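Local coordinates for alanine dehydrogenase/pyridine nucleotide transhydrogenase (Mycobacterium smegmatis str. MC2 155, PDB 3P2Y), which probably takes part in proton-translocating transhydrogenation between NADH and NADP, as the alpha-1 subunit of pyridine nucleotide transhydrogenase, at residues P328-L331 with P332-M335. Sequence-based numbering, arbitrary orientation.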
ATOM      1  N   PRO A 328      -6.067  11.512   0.195  1.00 11.52           N
ATOM      2  CA  PRO A 328      -5.716  11.374  -1.226  1.00 11.19           C
ATOM      3  C   PRO A 328      -6.746  12.022  -2.110  1.00 11.50           C
ATOM      4  O   PRO A 328      -7.938  11.873  -1.855  1.00 12.29           O
ATOM      5  CB  PRO A 328      -5.745   9.860  -1.469  1.00 10.87           C
ATOM      6  CG  PRO A 328      -6.649   9.308  -0.382  1.00 10.47           C
ATOM      7  CD  PRO A 328      -6.414  10.225   0.836  1.00 10.32           C
ATOM      8  N   LEU A 329      -6.290  12.714  -3.150  1.00 11.71           N
ATOM      9  CA  LEU A 329      -7.232  13.431  -4.024  1.00 12.24           C
ATOM     10  C   LEU A 329      -7.513  12.754  -5.362  1.00 12.26           C
ATOM     11  O   LEU A 329      -8.509  13.097  -6.033  1.00 12.12           O
ATOM     12  CB  LEU A 329      -6.776  14.868  -4.268  1.00 13.31           C
ATOM     13  CG  LEU A 329      -6.723  15.682  -2.974  1.00 13.98           C
ATOM     14  CD1 LEU A 329      -6.063  17.026  -3.287  1.00 15.95           C
ATOM     15  CD2 LEU A 329      -8.145  15.889  -2.305  1.00 15.89           C
ATOM     16  N   ASN A 330      -6.672  11.801  -5.757  1.00 10.77           N
ATOM     17  CA  ASN A 330      -6.945  11.138  -7.037  1.00 10.54           C
ATOM     18  C   ASN A 330      -6.502   9.701  -6.978  1.00 10.11           C
ATOM     19  O   ASN A 330      -5.470   9.327  -7.548  1.00 10.22           O
ATOM     20  CB  ASN A 330      -6.274  11.917  -8.191  1.00 11.25           C
ATOM     21  CG  ASN A 330      -6.732  11.446  -9.585  1.00 11.72           C
ATOM     22  OD1 ASN A 330      -7.473  10.450  -9.726  1.00 12.16           O
ATOM     23  ND2 ASN A 330      -6.266  12.165 -10.631  1.00  8.99           N
ATOM     24  N   LEU A 331      -7.243   8.886  -6.216  1.00  8.28           N
ATOM     25  CA  LEU A 331      -6.856   7.478  -6.117  1.00  7.87           C
ATOM     26  C   LEU A 331      -6.927   6.685  -7.451  1.00  7.71           C
ATOM     27  O   LEU A 331      -6.085   5.811  -7.675  1.00  8.01           O
ATOM     28  CB  LEU A 331      -7.631   6.772  -4.996  1.00  6.92           C
ATOM     29  CG  LEU A 331      -7.175   7.226  -3.603  1.00  9.28           C
ATOM     30  CD1 LEU A 331      -8.111   6.571  -2.561  1.00 12.04           C
ATOM     31  CD2 LEU A 331      -5.710   6.808  -3.294  1.00 11.84           C
ATOM     32  N   PRO A 332      -7.902   6.995  -8.343  1.00  7.68           N
ATOM     33  CA  PRO A 332      -7.918   6.329  -9.651  1.00  8.43           C
ATOM     34  C   PRO A 332      -6.604   6.468 -10.425  1.00  9.62           C
ATOM     35  O   PRO A 332      -6.147   5.491 -11.049  1.00  9.63           O
ATOM     36  CB  PRO A 332      -9.083   7.046 -10.385  1.00  9.02           C
ATOM     37  CG  PRO A 332     -10.069   7.266  -9.251  1.00  7.07           C
ATOM     38  CD  PRO A 332      -9.100   7.844  -8.168  1.00  8.08           C
ATOM     39  N   ALA A 333      -5.983   7.653 -10.348  1.00  9.05           N
ATOM     40  CA  ALA A 333      -4.707   7.894 -11.025  1.00  9.78           C
ATOM     41  C   ALA A 333      -3.578   7.009 -10.456  1.00  9.24           C
ATOM     42  O   ALA A 333      -2.604   6.733 -11.142  1.00  9.17           O
ATOM     43  CB  ALA A 333      -4.321   9.375 -10.940  1.00  9.13           C
ATOM     44  N   THR A 334      -3.735   6.524  -9.223  1.00  8.24           N
ATOM     45  CA  THR A 334      -2.707   5.658  -8.628  1.00  8.47           C
ATOM     46  C   THR A 334      -2.751   4.203  -9.110  1.00  8.54           C
ATOM     47  O   THR A 334      -1.887   3.409  -8.756  1.00  8.99           O
ATOM     48  CB  THR A 334      -2.711   5.659  -7.091  1.00  7.91           C
ATOM     49  OG1 THR A 334      -3.843   4.909  -6.598  1.00  9.63           O
ATOM     50  CG2 THR A 334      -2.731   7.095  -6.538  1.00  8.62           C
ATOM     51  N   MET A 335      -3.751   3.870  -9.908  1.00  8.15           N
ATOM     52  CA  MET A 335      -3.861   2.501 -10.438  1.00  8.64           C
ATOM     53  C   MET A 335      -4.374   2.657 -11.866  1.00  7.40           C
ATOM     54  O   MET A 335      -5.491   2.247 -12.230  1.00  7.72           O
ATOM     55  CB  MET A 335      -4.784   1.634  -9.541  1.00  8.29           C
ATOM     56  CG  MET A 335      -4.567   0.099  -9.788  1.00  9.24           C
ATOM     57  SD  MET A 335      -5.821  -0.827  -8.872  1.00  8.88           S
ATOM     58  CE  MET A 335      -7.169  -0.729 -10.027  1.00  8.76           C
TER
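The backbone carbonyl oxygen of L331 is gripped by two groups of T334, its hydroxyl and its amide. T334 OG1 donates to L331 O over 2.6 Å, lying in the carbonyl plane and on a lone pair. The amide approaches from well above that plane: T334 N is 2.9 Å from L331 O, with a bent N-H...O angle of 140°. A chi1 of 74° sets OG1 between the backbone N and the carbonyl carbon of T334, turning the hydroxyl back toward L331, while the methyl CG2 lies 3.7 Å from N330 O. T334 OG1 is also hydrogen-bonded to NZ of K159 in helix 148-167, so the hydroxyl joins this turn to that helix.

N330, just before L331, reaches forward instead, with its side-chain oxygen as the acceptor. A333 N donates to N330 OD1 at 3.2 Å, approaching above the amide plane, and makes a second, weak bond to N330 O. These i to i+3 links, continued by the bond from M335 N to P332 O, close a turn in which 332-334 have helical backbone angles; it leads from strand 323-326 of the C-terminal domain to M335, the N-cap residue of helix 336-354.

With CG of N330 anti to the backbone N (chi1 -169°), the carboxamide folds over the start of the turn, where ND2 lies 3.4 Å from A333 CB and OD1 lies 3.4 Å from P332 CD. ND2 has its own acceptor in OE1 of E35, from a loop of the N-terminal domain. L331 meets the proline ring through CB, 3.7 Å from P332 CD, and its side chain also packs on L301.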